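Local atomic coordinates of probable outer membrane protein (Pseudomonas aeruginosa, PDB entry 3DWO), a protein that probably carries long-chain fatty acids or other hydrophobic compounds across the outer membrane, as a beta-barrel channel of the FadL family. Residues A[129-137]-A[413-424]. Sequence-based numbering, arbitrary orientation.
With C8E ((hydroxyethyloxy)tri(ethyloxy)octane), chain C.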
loop_
_atom_site.group_PDB
_atom_site.type_symbol
_atom_site.label_atom_id
_atom_site.label_comp_id
_atom_site.label_asym_id
_atom_site.label_seq_id
_atom_site.Cartn_x
_atom_site.Cartn_y
_atom_site.Cartn_z
ATOM N N ASN A 129 -4.992 -14.611 18.784
ATOM C CA ASN A 129 -4.207 -15.149 19.875
ATOM C C ASN A 129 -2.853 -15.700 19.447
ATOM O O ASN A 129 -2.247 -16.483 20.180
ATOM C CB ASN A 129 -5.004 -16.229 20.609
ATOM C CG ASN A 129 -4.769 -16.195 22.103
ATOM O OD1 ASN A 129 -4.995 -15.166 22.755
ATOM N ND2 ASN A 129 -4.299 -17.310 22.659
ATOM N N TRP A 130 -2.365 -15.278 18.280
ATOM C CA TRP A 130 -1.079 -15.769 17.800
ATOM C C TRP A 130 0.093 -15.220 18.619
ATOM O O TRP A 130 -0.039 -14.228 19.332
ATOM C CB TRP A 130 -0.896 -15.471 16.296
ATOM C CG TRP A 130 -0.421 -14.088 15.931
ATOM C CD1 TRP A 130 -1.050 -12.897 16.191
ATOM C CD2 TRP A 130 0.753 -13.763 15.176
ATOM N NE1 TRP A 130 -0.342 -11.858 15.638
ATOM C CE2 TRP A 130 0.769 -12.360 15.010
ATOM C CE3 TRP A 130 1.793 -14.522 14.622
ATOM C CZ2 TRP A 130 1.787 -11.698 14.310
ATOM C CZ3 TRP A 130 2.807 -13.864 13.927
ATOM C CH2 TRP A 130 2.794 -12.463 13.778
ATOM N N LYS A 131 1.237 -15.888 18.510
ATOM C CA LYS A 131 2.435 -15.535 19.261
ATOM C C LYS A 131 2.954 -14.119 19.035
ATOM O O LYS A 131 3.696 -13.591 19.860
ATOM C CB LYS A 131 3.548 -16.533 18.953
ATOM C CG LYS A 131 4.100 -16.438 17.533
ATOM C CD LYS A 131 5.188 -17.498 17.297
ATOM C CE LYS A 131 4.606 -18.908 17.287
ATOM N NZ LYS A 131 5.654 -19.949 17.090
ATOM N N GLY A 132 2.586 -13.519 17.912
ATOM C CA GLY A 132 3.024 -12.163 17.632
ATOM C C GLY A 132 1.938 -11.126 17.878
ATOM O O GLY A 132 2.038 -10.004 17.384
ATOM N N ARG A 133 0.912 -11.478 18.652
ATOM C CA ARG A 133 -0.196 -10.552 18.913
ATOM C C ARG A 133 0.198 -9.227 19.572
ATOM O O ARG A 133 -0.525 -8.231 19.434
ATOM C CB ARG A 133 -1.296 -11.242 19.740
ATOM C CG ARG A 133 -0.880 -11.707 21.131
ATOM C CD ARG A 133 -2.026 -12.442 21.819
ATOM N NE ARG A 133 -1.667 -12.946 23.147
ATOM C CZ ARG A 133 -0.839 -13.965 23.362
ATOM N NH1 ARG A 133 -0.280 -14.599 22.339
ATOM N NH2 ARG A 133 -0.565 -14.344 24.604
ATOM N N ASP A 134 1.324 -9.197 20.284
ATOM C CA ASP A 134 1.764 -7.951 20.922
ATOM C C ASP A 134 2.300 -6.967 19.878
ATOM O O ASP A 134 2.550 -5.807 20.188
ATOM C CB ASP A 134 2.875 -8.193 21.955
ATOM C CG ASP A 134 2.382 -8.891 23.225
ATOM O OD1 ASP A 134 1.154 -9.034 23.421
ATOM O OD2 ASP A 134 3.247 -9.296 24.040
ATOM N N PHE A 135 2.486 -7.437 18.651
ATOM C CA PHE A 135 3.006 -6.594 17.578
ATOM C C PHE A 135 1.961 -6.259 16.534
ATOM O O PHE A 135 2.002 -5.181 15.935
ATOM C CB PHE A 135 4.189 -7.272 16.878
ATOM C CG PHE A 135 5.383 -7.476 17.767
ATOM C CD1 PHE A 135 5.438 -8.550 18.646
ATOM C CD2 PHE A 135 6.443 -6.577 17.739
ATOM C CE1 PHE A 135 6.537 -8.728 19.491
ATOM C CE2 PHE A 135 7.544 -6.742 18.577
ATOM C CZ PHE A 135 7.589 -7.823 19.455
ATOM N N ALA A 136 1.030 -7.181 16.306
ATOM C CA ALA A 136 -0.010 -6.947 15.321
ATOM C C ALA A 136 -1.063 -8.034 15.278
ATOM O O ALA A 136 -0.784 -9.215 15.517
ATOM C CB ALA A 136 0.608 -6.802 13.938
ATOM N N VAL A 137 -2.285 -7.612 14.985
ATOM C CA VAL A 137 -3.396 -8.530 14.821
ATOM C C VAL A 137 -3.931 -8.173 13.436
ATOM O O VAL A 137 -3.641 -8.863 12.461
ATOM C CB VAL A 137 -4.485 -8.337 15.902
ATOM C CG1 VAL A 137 -5.660 -9.281 15.633
ATOM C CG2 VAL A 137 -3.902 -8.635 17.282
ATOM N N THR A 413 11.630 -7.913 14.889
ATOM C CA THR A 413 10.925 -6.864 15.610
ATOM C C THR A 413 11.071 -6.864 17.130
ATOM O O THR A 413 10.908 -7.887 17.788
ATOM C CB THR A 413 9.424 -6.913 15.278
ATOM O OG1 THR A 413 9.254 -7.359 13.927
ATOM C CG2 THR A 413 8.803 -5.527 15.421
ATOM N N VAL A 414 11.381 -5.692 17.673
ATOM C CA VAL A 414 11.521 -5.511 19.107
ATOM C C VAL A 414 10.516 -4.421 19.498
ATOM O O VAL A 414 10.444 -3.384 18.842
ATOM C CB VAL A 414 12.961 -5.056 19.472
ATOM C CG1 VAL A 414 13.047 -4.682 20.942
ATOM C CG2 VAL A 414 13.956 -6.177 19.168
ATOM N N ASN A 415 9.724 -4.666 20.539
ATOM C CA ASN A 415 8.752 -3.670 20.992
ATOM C C ASN A 415 9.372 -2.744 22.037
ATOM O O ASN A 415 10.087 -3.197 22.923
ATOM C CB ASN A 415 7.517 -4.341 21.614
ATOM C CG ASN A 415 6.357 -4.471 20.635
ATOM O OD1 ASN A 415 6.281 -3.733 19.646
ATOM N ND2 ASN A 415 5.432 -5.400 20.919
ATOM N N GLN A 416 9.087 -1.451 21.933
ATOM C CA GLN A 416 9.595 -0.485 22.892
ATOM C C GLN A 416 8.975 -0.776 24.268
ATOM O O GLN A 416 8.040 -1.577 24.379
ATOM C CB GLN A 416 9.233 0.931 22.440
ATOM C CG GLN A 416 7.743 1.117 22.176
ATOM C CD GLN A 416 7.426 2.508 21.692
ATOM O OE1 GLN A 416 7.400 3.467 22.477
ATOM N NE2 GLN A 416 7.207 2.638 20.387
ATOM N N ASP A 417 9.484 -0.118 25.306
ATOM C CA ASP A 417 8.991 -0.333 26.668
ATOM C C ASP A 417 7.464 -0.291 26.847
ATOM O O ASP A 417 6.876 -1.252 27.339
ATOM C CB ASP A 417 9.619 0.678 27.633
ATOM C CG ASP A 417 11.135 0.534 27.740
ATOM O OD1 ASP A 417 11.653 -0.583 27.524
ATOM O OD2 ASP A 417 11.809 1.539 28.061
ATOM N N ARG A 418 6.820 0.808 26.456
ATOM C CA ARG A 418 5.376 0.910 26.648
ATOM C C ARG A 418 4.537 -0.095 25.862
ATOM O O ARG A 418 3.341 -0.240 26.118
ATOM C CB ARG A 418 4.886 2.345 26.388
ATOM C CG ARG A 418 4.928 2.830 24.956
ATOM C CD ARG A 418 4.401 4.269 24.886
ATOM N NE ARG A 418 5.252 5.200 25.622
ATOM C CZ ARG A 418 4.944 6.474 25.865
ATOM N NH1 ARG A 418 3.798 6.988 25.434
ATOM N NH2 ARG A 418 5.780 7.238 26.550
ATOM N N LEU A 419 5.159 -0.802 24.922
ATOM C CA LEU A 419 4.440 -1.814 24.145
ATOM C C LEU A 419 4.708 -3.239 24.635
ATOM O O LEU A 419 4.366 -4.214 23.965
ATOM C CB LEU A 419 4.783 -1.705 22.657
ATOM C CG LEU A 419 4.196 -0.485 21.940
ATOM C CD1 LEU A 419 4.554 -0.555 20.463
ATOM C CD2 LEU A 419 2.664 -0.447 22.119
ATOM N N GLY A 420 5.327 -3.360 25.805
ATOM C CA GLY A 420 5.588 -4.677 26.359
ATOM C C GLY A 420 6.999 -5.241 26.307
ATOM O O GLY A 420 7.272 -6.251 26.957
ATOM N N GLY A 421 7.885 -4.624 25.527
ATOM C CA GLY A 421 9.265 -5.090 25.442
ATOM C C GLY A 421 9.529 -6.458 24.825
ATOM O O GLY A 421 10.623 -7.009 24.985
ATOM N N GLY A 422 8.554 -7.019 24.114
ATOM C CA GLY A 422 8.762 -8.327 23.504
ATOM C C GLY A 422 9.541 -8.257 22.200
ATOM O O GLY A 422 9.953 -7.180 21.772
ATOM N N ARG A 423 9.767 -9.401 21.564
ATOM C CA ARG A 423 10.492 -9.404 20.301
ATOM C C ARG A 423 10.181 -10.627 19.455
ATOM O O ARG A 423 9.825 -11.687 19.973
ATOM C CB ARG A 423 12.004 -9.335 20.539
ATOM C CG ARG A 423 12.640 -10.626 20.998
ATOM C CD ARG A 423 14.155 -10.445 21.161
ATOM N NE ARG A 423 14.781 -11.600 21.794
ATOM C CZ ARG A 423 15.099 -12.727 21.166
ATOM N NH1 ARG A 423 14.861 -12.859 19.870
ATOM N NH2 ARG A 423 15.643 -13.732 21.842
ATOM N N LEU A 424 10.327 -10.473 18.146
ATOM C CA LEU A 424 10.079 -11.567 17.219
ATOM C C LEU A 424 11.402 -12.072 16.647
ATOM O O LEU A 424 12.389 -11.338 16.586
ATOM C CB LEU A 424 9.189 -11.091 16.066
ATOM C CG LEU A 424 7.836 -10.456 16.414
ATOM C CD1 LEU A 424 7.175 -9.940 15.151
ATOM C CD2 LEU A 424 6.947 -11.482 17.108
HETATM C C1 C8E C . -0.355 2.136 23.101
HETATM C C2 C8E C . 0.412 2.431 24.300
HETATM C C3 C8E C . -0.024 1.698 25.480
HETATM C C4 C8E C . 0.735 2.213 26.607
HETATM C C5 C8E C . 0.479 1.341 27.774
HETATM C C6 C8E C . 1.305 1.743 28.883
HETATM C C7 C8E C . 0.711 0.952 29.949
HETATM C C8 C8E C . 1.403 1.298 31.196
HETATM O O9 C8E C . 1.223 0.745 32.486
HETATM C C10 C8E C . -0.039 0.825 33.114
HETATM C C11 C8E C . 0.157 0.179 34.445
HETATM O O12 C8E C . -0.616 -1.019 34.582
HETATM C C13 C8E C . -0.285 -1.792 35.762
HETATM C C14 C8E C . -0.969 -3.110 36.231
HETATM O O15 C8E C . -1.930 -4.008 35.591
HETATM C C16 C8E C . -3.276 -3.608 35.897
HETATM C C17 C8E C . -3.877 -4.245 37.161
HETATM O O18 C8E C . -4.889 -3.599 37.963
HETATM C C19 C8E C . -4.324 -2.783 39.024
HETATM C C20 C8E C . -5.125 -1.663 39.782
HETATM O O21 C8E C . -4.384 -0.647 40.469
#
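Phe135 pushes its ring between Asn415 and Leu424, so that each of its faces has a partner. On one face lies the carboxamide of Asn415, stacked with its plane only 12° from that of the ring; ND2 sits over the ring centre, and Asn415 CG comes to 3.3 Å from Phe135 CE2. The opposite face carries Leu424, whose CG makes a CH-pi contact 3.8 Å from the ring centroid, while Leu424 CD2 lies 3.6 Å from Phe135 CD1. Phe135 CZ, at the far end, lies 3.4 Å from Gly422 O, which sits near the ring plane; Thr413 CG2 approaches Phe135 CD2 obliquely.

The same amide also bonds the loop: Asn415 ND2 donates to Asp134 O at 3.0 Å, from well above the carbonyl plane. Gln175 NE2 also bonds Asp134 O, and Asp134 OD1 accepts from Asn176 ND2, both on strand 158-177. Asn415 N in turn bonds Gly422 O, closing the hairpin between strands 395-411 and 423-441. One asparagine amide thus serves as both stacking plate and donor, and probably helps hold the loop between strands 110-125 and 138-153 against this hairpin, at what is probably the extracellular end of the FadL-type barrel.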